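Methionine gamma-lyase (Trichomonas vaginalis, PDB 1PFF) belongs to the Cys/Met metabolism family of pyridoxal-phosphate-dependent enzymes, built from a larger sheet domain and a smaller C-terminal one. Local coordinates at residues P73-I76 and E77-K81; D322-Q325 and A326-V330. All coordinates share one frame; numbering follows the deposited sequence.

Contact 1 (P73-I76 and E77-K81)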
# COMPACT_ATOMS: atom_id res chain seq x y z
N PRO A 73 47.36 -8.60 5.41
CA PRO A 73 47.49 -9.99 4.95
C PRO A 73 47.78 -10.95 6.12
O PRO A 73 48.56 -10.61 7.00
CB PRO A 73 48.67 -9.92 3.99
CG PRO A 73 48.66 -8.47 3.50
CD PRO A 73 48.29 -7.69 4.72
N GLY A 74 47.10 -12.09 6.14
CA GLY A 74 47.31 -13.10 7.18
C GLY A 74 46.57 -12.87 8.49
O GLY A 74 46.57 -13.73 9.38
N ASN A 75 45.92 -11.71 8.62
CA ASN A 75 45.31 -11.34 9.90
C ASN A 75 44.13 -12.22 10.33
O ASN A 75 43.96 -12.47 11.52
CB ASN A 75 44.91 -9.86 9.92
CG ASN A 75 45.11 -9.22 11.29
OD1 ASN A 75 45.62 -9.86 12.21
ND2 ASN A 75 44.71 -7.97 11.43
N ILE A 76 43.34 -12.68 9.37
CA ILE A 76 42.23 -13.58 9.66
C ILE A 76 42.73 -14.93 10.15
O ILE A 76 42.30 -15.40 11.20
CB ILE A 76 41.29 -13.74 8.42
CG1 ILE A 76 40.58 -12.42 8.12
CG2 ILE A 76 40.25 -14.86 8.64
CD1 ILE A 76 40.01 -12.34 6.71
N GLU A 77 43.65 -15.55 9.40
CA GLU A 77 44.10 -16.91 9.76
C GLU A 77 44.81 -16.88 11.10
O GLU A 77 44.70 -17.81 11.89
CB GLU A 77 44.95 -17.55 8.65
CG GLU A 77 46.17 -16.74 8.23
CD GLU A 77 46.81 -17.25 6.95
OE1 GLU A 77 46.16 -17.96 6.15
OE2 GLU A 77 47.98 -16.91 6.71
N LYS A 78 45.52 -15.78 11.35
CA LYS A 78 46.22 -15.54 12.60
C LYS A 78 45.28 -15.55 13.81
O LYS A 78 45.70 -15.95 14.90
CB LYS A 78 46.97 -14.20 12.55
CG LYS A 78 48.01 -14.02 13.64
CD LYS A 78 48.11 -12.58 14.12
CE LYS A 78 48.70 -11.69 13.05
NZ LYS A 78 48.58 -10.26 13.40
N HIS A 79 44.03 -15.13 13.63
CA HIS A 79 43.10 -15.00 14.75
C HIS A 79 42.15 -16.19 14.94
O HIS A 79 41.26 -16.13 15.78
CB HIS A 79 42.30 -13.69 14.64
CG HIS A 79 43.10 -12.48 15.00
ND1 HIS A 79 43.14 -11.97 16.28
CD2 HIS A 79 43.93 -11.70 14.26
CE1 HIS A 79 43.93 -10.91 16.31
NE2 HIS A 79 44.43 -10.73 15.09
N LEU A 80 42.37 -17.25 14.17
CA LEU A 80 41.53 -18.45 14.24
C LEU A 80 41.76 -19.16 15.57
O LEU A 80 42.90 -19.29 16.01
CB LEU A 80 41.82 -19.39 13.07
CG LEU A 80 41.44 -18.91 11.66
CD1 LEU A 80 41.94 -19.88 10.61
CD2 LEU A 80 39.92 -18.65 11.49
N LYS A 81 40.67 -19.61 16.19
CA LYS A 81 40.70 -20.34 17.45
C LYS A 81 39.89 -21.63 17.28
O LYS A 81 39.13 -21.73 16.33
CB LYS A 81 40.10 -19.49 18.58
CG LYS A 81 40.92 -18.25 18.93
CD LYS A 81 40.72 -17.85 20.39
CE LYS A 81 39.67 -16.77 20.53
NZ LYS A 81 39.58 -16.28 21.93
O HOH W 1 49.00 -15.29 9.24

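Contact 2 (D322-Q325 and A326-V330)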
# COMPACT_ATOMS: atom_id res chain seq x y z
N ASP A 322 28.00 21.82 -8.09
CA ASP A 322 27.58 22.06 -6.71
C ASP A 322 28.77 21.99 -5.75
O ASP A 322 28.97 22.89 -4.92
CB ASP A 322 26.53 21.02 -6.32
CG ASP A 322 25.82 21.33 -5.01
OD1 ASP A 322 25.82 22.49 -4.57
OD2 ASP A 322 25.23 20.46 -4.34
N LEU A 323 29.55 20.91 -5.86
CA LEU A 323 30.67 20.69 -4.96
C LEU A 323 31.78 21.71 -5.17
O LEU A 323 32.39 22.18 -4.21
CB LEU A 323 31.20 19.27 -5.10
CG LEU A 323 30.27 18.14 -4.64
CD1 LEU A 323 30.80 16.80 -5.12
CD2 LEU A 323 30.08 18.13 -3.12
N LYS A 324 32.04 22.05 -6.43
CA LYS A 324 33.08 23.01 -6.78
C LYS A 324 32.83 24.37 -6.14
O LYS A 324 33.73 24.97 -5.57
CB LYS A 324 33.20 23.15 -8.31
CG LYS A 324 34.44 23.90 -8.77
CD LYS A 324 34.29 24.40 -10.19
CE LYS A 324 35.62 24.86 -10.77
NZ LYS A 324 36.78 24.65 -9.83
N GLN A 325 31.58 24.85 -6.24
CA GLN A 325 31.17 26.10 -5.63
C GLN A 325 31.37 26.08 -4.10
O GLN A 325 31.88 27.05 -3.52
CB GLN A 325 29.71 26.41 -6.00
CG GLN A 325 29.15 27.69 -5.39
CD GLN A 325 28.61 27.49 -3.97
OE1 GLN A 325 28.03 26.44 -3.66
NE2 GLN A 325 28.78 28.49 -3.12
N ALA A 326 30.97 24.98 -3.47
CA ALA A 326 31.09 24.81 -2.02
C ALA A 326 32.55 24.75 -1.56
O ALA A 326 32.95 25.44 -0.62
CB ALA A 326 30.33 23.56 -1.58
N LEU A 327 33.34 23.91 -2.24
CA LEU A 327 34.74 23.72 -1.89
C LEU A 327 35.60 24.95 -2.15
O LEU A 327 36.50 25.23 -1.37
CB LEU A 327 35.30 22.50 -2.63
CG LEU A 327 34.70 21.17 -2.18
CD1 LEU A 327 34.81 20.13 -3.28
CD2 LEU A 327 35.31 20.67 -0.86
N ASP A 328 35.31 25.70 -3.22
CA ASP A 328 36.05 26.93 -3.53
C ASP A 328 35.99 27.96 -2.40
O ASP A 328 36.90 28.76 -2.24
CB ASP A 328 35.55 27.58 -4.83
CG ASP A 328 36.05 26.88 -6.09
OD1 ASP A 328 36.95 26.02 -6.01
OD2 ASP A 328 35.61 27.14 -7.22
N LEU A 329 34.91 27.94 -1.61
CA LEU A 329 34.73 28.89 -0.52
C LEU A 329 35.66 28.63 0.66
O LEU A 329 35.89 29.51 1.49
CB LEU A 329 33.29 28.86 -0.02
CG LEU A 329 32.20 29.43 -0.94
CD1 LEU A 329 30.85 29.21 -0.29
CD2 LEU A 329 32.41 30.91 -1.25
N VAL A 330 36.21 27.43 0.72
CA VAL A 330 37.03 27.00 1.85
C VAL A 330 38.52 27.06 1.47
O VAL A 330 39.40 26.69 2.26
CB VAL A 330 36.49 25.64 2.39
CG1 VAL A 330 37.50 24.50 2.28
CG2 VAL A 330 35.92 25.81 3.79
O HOH W 2 38.91 25.71 -8.78

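Contact 1 (P73-I76 and E77-K81)
Lys78 reaches back over the first residues of the short, weakly bonded helix 75-78, which lies on the connection between strands 64-68 and 84-90 of the larger domain. Lys78 CB lies 3.2 Å from Gly74 O, the carbonyl that also takes Lys78 N in a backbone bond of 3.0 Å. CG leaves anti to the backbone N (chi1 -165°), and bends at chi2 and chi3 then turn the chain toward the amide. Lys78 CD passes Asn75 OD1 at 4.2 Å, Lys78 CE closes to 3.7 Å from the same oxygen, and Lys78 NZ donates to it at 3.2 Å, from above the amide plane and not along a lone pair. Asn75 ND2 is bonded to Asp69 O. His79 lies alongside Asn75, pointing the same way, ring and amide planes 64° apart, and rests on Ile41 and Ile68 of the sheet. Across the turn, Glu77 CG sits 3.2 Å from Gly74 O, and a water donates both to this carbonyl and to Glu77 OE2, while OE1 pairs with Lys111. Bonds at both its ends should fix the rotation of the Asn75 amide, and the nearby ammonium probably polarises its carbonyl further.

Contact 2 (D322-Q325 and A326-V330)
Leu323 O accepts Leu327 N at 2.8 Å, the shortest of three successive i to i+4 backbone bonds in the helix 316-328, near the end of the C-terminal domain. The bond is nearly straight, with an N-H...O angle of 168°. Ala326 N to Asp322 O and Asp328 N to Lys324 O are its neighbours, both with the donor tilted somewhat from the carbonyl plane. The Leu327 side chain lies over the carbonyl that its own backbone N bonds to: Leu327 CG stands 3.2 Å from Leu323 O, and Leu327 CD1 carries on to Leu323 CB at 4.1 Å. The two leucines thereby form one apolar ridge, which packs on helix 183-216 through Val210, Phe213 and Leu214. Ala326 and Leu327 also meet Val261, so helices 183-216 and 255-263 both cover this part of the helix. At the start of the segment, both Val268 N and His266 N donate to Asp322 OD2, tying this turn to the loop after helix 255-263.

Lys324 and Asp328, one turn apart, form the charged pair of this helix end, Lys324 exposed and Asp328 partly so. With CG beside the backbone N (chi1 -77°), the carboxylate of Asp328 folds back above Lys324 O, Asp328 OD2 3.3 Å from that oxygen. These are two acceptors, so the approach is probably unfavourable in itself and may be partly offset by the lysine charge. The Lys324 chain runs extended until chi4, modelled near 3°, an eclipsed and so doubtful value, which turns NZ back to the side of CG. Lys324 NZ and Asp328 OD2 then make a long salt bridge of 3.8 Å. A water completes the link, accepting from Lys324 NZ at 2.6 Å and donating weakly to Asp328 OD1 at 3.4 Å.

How the contacts relate
Neither contact closes a long loop: each joins adjoining residues, and they follow in series without nesting or crossing. Coming from the N terminus, the chain leaves strand 64-68, an outermost strand of the seven-stranded sheet within this chain, makes the turn of contact 1, and enters strand 84-90. Contact 1 thus belongs to a crossover connection between parallel strands 64-68 and 84-90, with strand 39-43 between them in the sheet. Much later, strand 306-310 of the five-stranded sheet leads into the last helix, which carries contact 2 near the C terminus. The two contacts therefore sit in different domains; the centres of contact 1 and contact 2 are about 44 Å apart.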